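Local coordinates for protein ECF RNA polymerase sigma factor SigD (Mycobacterium tuberculosis, PDB 3VFZ) that probably directs RNA polymerase to specific promoters as an extracytoplasmic-function sigma factor, the domain present here being the one that binds the -35 promoter element, at residues Ile31-Gln36 against Leu72-Asp77. Numbering follows the deposited sequence.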
ATOM      1  N   ILE A  31       8.538   3.792  -4.534  1.00 44.81           N
ATOM      2  CA  ILE A  31       8.466   3.173  -5.849  1.00 41.49           C
ATOM      3  C   ILE A  31       7.006   3.062  -6.330  1.00 49.84           C
ATOM      4  O   ILE A  31       6.740   2.963  -7.530  1.00 46.05           O
ATOM      5  CB  ILE A  31       9.114   1.766  -5.795  1.00 59.72           C
ATOM      6  CG1 ILE A  31      10.355   1.697  -6.683  1.00 68.08           C
ATOM      7  CG2 ILE A  31       8.097   0.667  -6.094  1.00 54.24           C
ATOM      8  CD1 ILE A  31      11.496   2.562  -6.186  1.00 74.71           C
ATOM      9  N   LEU A  32       6.070   3.089  -5.381  1.00 43.48           N
ATOM     10  CA  LEU A  32       4.640   2.926  -5.650  1.00 36.16           C
ATOM     11  C   LEU A  32       3.961   4.259  -5.932  1.00 40.02           C
ATOM     12  O   LEU A  32       4.440   5.303  -5.492  1.00 39.28           O
ATOM     13  CB  LEU A  32       3.949   2.323  -4.416  1.00 30.29           C
ATOM     14  CG  LEU A  32       4.437   0.976  -3.895  1.00 35.25           C
ATOM     15  CD1 LEU A  32       3.709   0.615  -2.595  1.00 31.78           C
ATOM     16  CD2 LEU A  32       4.231  -0.083  -4.971  1.00 39.98           C
ATOM     17  N   PRO A  33       2.815   4.219  -6.638  1.00 42.50           N
ATOM     18  CA  PRO A  33       1.952   5.405  -6.738  1.00 47.38           C
ATOM     19  C   PRO A  33       1.562   5.847  -5.336  1.00 44.07           C
ATOM     20  O   PRO A  33       1.410   5.003  -4.442  1.00 32.58           O
ATOM     21  CB  PRO A  33       0.713   4.881  -7.473  1.00 48.79           C
ATOM     22  CG  PRO A  33       1.184   3.673  -8.206  1.00 50.24           C
ATOM     23  CD  PRO A  33       2.257   3.060  -7.355  1.00 41.32           C
ATOM     24  N   ALA A  34       1.409   7.154  -5.146  1.00 35.35           N
ATOM     25  CA  ALA A  34       1.034   7.708  -3.860  1.00 38.29           C
ATOM     26  C   ALA A  34      -0.137   6.966  -3.215  1.00 39.78           C
ATOM     27  O   ALA A  34      -0.122   6.688  -2.019  1.00 35.42           O
ATOM     28  CB  ALA A  34       0.698   9.205  -4.014  1.00 39.02           C
ATOM     29  N   LYS A  35      -1.152   6.650  -4.011  1.00 41.10           N
ATOM     30  CA  LYS A  35      -2.380   6.064  -3.483  1.00 44.19           C
ATOM     31  C   LYS A  35      -2.132   4.687  -2.880  1.00 36.11           C
ATOM     32  O   LYS A  35      -2.736   4.316  -1.879  1.00 32.41           O
ATOM     33  CB  LYS A  35      -3.435   5.968  -4.588  1.00 54.52           C
ATOM     34  CG  LYS A  35      -4.669   5.179  -4.198  1.00 66.50           C
ATOM     35  CD  LYS A  35      -5.935   5.882  -4.651  1.00 76.49           C
ATOM     36  CE  LYS A  35      -6.041   7.254  -4.009  1.00 83.89           C
ATOM     37  NZ  LYS A  35      -7.253   8.003  -4.447  1.00 89.18           N
ATOM     38  N   GLN A  36      -1.238   3.937  -3.506  1.00 23.48           N
ATOM     39  CA  GLN A  36      -0.898   2.611  -3.030  1.00 20.50           C
ATOM     40  C   GLN A  36      -0.058   2.701  -1.753  1.00 26.51           C
ATOM     41  O   GLN A  36      -0.221   1.890  -0.849  1.00 26.67           O
ATOM     42  CB  GLN A  36      -0.175   1.816  -4.127  1.00 27.67           C
ATOM     43  CG  GLN A  36      -1.079   1.449  -5.311  1.00 36.45           C
ATOM     44  CD  GLN A  36      -0.330   0.746  -6.439  1.00 36.74           C
ATOM     45  OE1 GLN A  36       0.777   0.251  -6.252  1.00 33.18           O
ATOM     46  NE2 GLN A  36      -0.936   0.709  -7.618  1.00 36.12           N
ATOM     47  N   LEU A  72       1.475  -5.034  -3.910  1.00 28.12           N
ATOM     48  CA  LEU A  72       2.289  -6.155  -3.448  1.00 30.84           C
ATOM     49  C   LEU A  72       3.103  -6.747  -4.596  1.00 29.19           C
ATOM     50  O   LEU A  72       4.230  -7.215  -4.398  1.00 28.87           O
ATOM     51  CB  LEU A  72       1.429  -7.227  -2.791  1.00 33.44           C
ATOM     52  CG  LEU A  72       0.697  -6.786  -1.526  1.00 39.68           C
ATOM     53  CD1 LEU A  72       0.294  -7.993  -0.717  1.00 42.72           C
ATOM     54  CD2 LEU A  72       1.566  -5.861  -0.696  1.00 43.07           C
ATOM     55  N   GLN A  73       2.530  -6.718  -5.794  1.00 26.21           N
ATOM     56  CA  GLN A  73       3.221  -7.247  -6.960  1.00 31.16           C
ATOM     57  C   GLN A  73       4.447  -6.402  -7.317  1.00 31.78           C
ATOM     58  O   GLN A  73       5.513  -6.952  -7.611  1.00 32.82           O
ATOM     59  CB  GLN A  73       2.274  -7.364  -8.160  1.00 41.63           C
ATOM     60  CG  GLN A  73       2.919  -7.998  -9.382  1.00 48.42           C
ATOM     61  CD  GLN A  73       3.408  -9.408  -9.104  1.00 56.28           C
ATOM     62  OE1 GLN A  73       4.612  -9.675  -9.094  1.00 58.84           O
ATOM     63  NE2 GLN A  73       2.472 -10.317  -8.864  1.00 60.09           N
ATOM     64  N   ARG A  74       4.300  -5.077  -7.295  1.00 29.28           N
ATOM     65  CA  ARG A  74       5.426  -4.178  -7.553  1.00 30.35           C
ATOM     66  C   ARG A  74       6.485  -4.355  -6.470  1.00 29.85           C
ATOM     67  O   ARG A  74       7.676  -4.428  -6.760  1.00 32.97           O
ATOM     68  CB  ARG A  74       4.981  -2.703  -7.591  1.00 31.52           C
ATOM     69  CG  ARG A  74       4.196  -2.282  -8.821  1.00 55.04           C
ATOM     70  CD  ARG A  74       3.648  -0.857  -8.623  1.00 70.86           C
ATOM     71  NE  ARG A  74       4.001   0.071  -9.701  1.00 79.25           N
ATOM     72  CZ  ARG A  74       5.233   0.513  -9.952  1.00 84.19           C
ATOM     73  NH1 ARG A  74       6.261   0.099  -9.220  1.00 82.94           N
ATOM     74  NH2 ARG A  74       5.442   1.360 -10.952  1.00 87.80           N
ATOM     75  N   LEU A  75       6.048  -4.434  -5.218  1.00 27.65           N
ATOM     76  CA  LEU A  75       6.983  -4.641  -4.123  1.00 24.14           C
ATOM     77  C   LEU A  75       7.696  -5.972  -4.269  1.00 34.41           C
ATOM     78  O   LEU A  75       8.912  -6.046  -4.107  1.00 30.29           O
ATOM     79  CB  LEU A  75       6.268  -4.595  -2.775  1.00 23.01           C
ATOM     80  CG  LEU A  75       5.678  -3.210  -2.481  1.00 28.56           C
ATOM     81  CD1 LEU A  75       4.866  -3.273  -1.217  1.00 28.21           C
ATOM     82  CD2 LEU A  75       6.809  -2.199  -2.353  1.00 31.76           C
ATOM     83  N   LYS A  76       6.938  -7.028  -4.541  1.00 31.01           N
ATOM     84  CA  LYS A  76       7.550  -8.342  -4.661  1.00 29.21           C
ATOM     85  C   LYS A  76       8.614  -8.287  -5.756  1.00 32.87           C
ATOM     86  O   LYS A  76       9.720  -8.777  -5.566  1.00 39.57           O
ATOM     87  CB  LYS A  76       6.513  -9.421  -4.967  1.00 29.55           C
ATOM     88  CG  LYS A  76       7.095 -10.839  -5.045  1.00 37.93           C
ATOM     89  CD  LYS A  76       5.992 -11.871  -5.314  1.00 44.06           C
ATOM     90  CE  LYS A  76       6.563 -13.290  -5.504  1.00 45.54           C
ATOM     91  NZ  LYS A  76       7.581 -13.320  -6.583  1.00 51.11           N
ATOM     92  N   ASP A  77       8.277  -7.679  -6.890  1.00 30.42           N
ATOM     93  CA  ASP A  77       9.240  -7.498  -7.985  1.00 31.14           C
ATOM     94  C   ASP A  77      10.561  -6.899  -7.495  1.00 35.65           C
ATOM     95  O   ASP A  77      11.641  -7.450  -7.766  1.00 37.97           O
ATOM     96  CB  ASP A  77       8.663  -6.587  -9.087  1.00 32.87           C
ATOM     97  CG  ASP A  77       7.653  -7.306  -9.986  1.00 42.95           C
ATOM     98  OD1 ASP A  77       7.473  -8.531  -9.829  1.00 43.29           O
ATOM     99  OD2 ASP A  77       7.054  -6.646 -10.862  1.00 42.30           O
TER
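I31 meets R74 at the turn between helices 21-29 and 34-46, where its CG2 methyl lies 3.7 Å from R74 NH1. The carbonyl of the same residue sits over one face of the guanidinium, with I31 O 3.4 Å from R74 NH1, an angle too poor for a hydrogen bond. I31 also touches E78, one helical turn farther along helix 61-80. L32 is buried and divides its two methyls between two partners. CD2 rests on the aliphatic part of R74, 3.8 Å from both CB and CD of that arginine, the two side chains running past each other in opposite directions. CD1 turns to L75, which crosses it at about a right angle, with L32 CD1 4.2 Å from L75 CD2. Both leucines also pack on L40, so the turn, helix 34-46 and helix 61-80 share one apolar seam. P33, the N-cap residue of helix 34-46, brings its ring CD to 4.2 Å from R74 NE. Q36, in the first turn of that helix, extends beyond CG (chi2 176°) and places OE1 3.9 Å from R74 CD; its amide plane is inclined 64° to the guanidinium, and its side chain also touches R70 and A71. While R74 CB and CD serve L32 and Q36, the bend at chi3 (126°) turns NE and the guanidinium to P33 and the I31 carbonyl. The contact thus joins the start of helix 34-46 to the C-terminal helix of sigma region 4 mainly through methyl and methylene packing; the carbonyl oxygen over the exposed arginine's guanidinium may add a weak electrostatic attraction, without a directed bond.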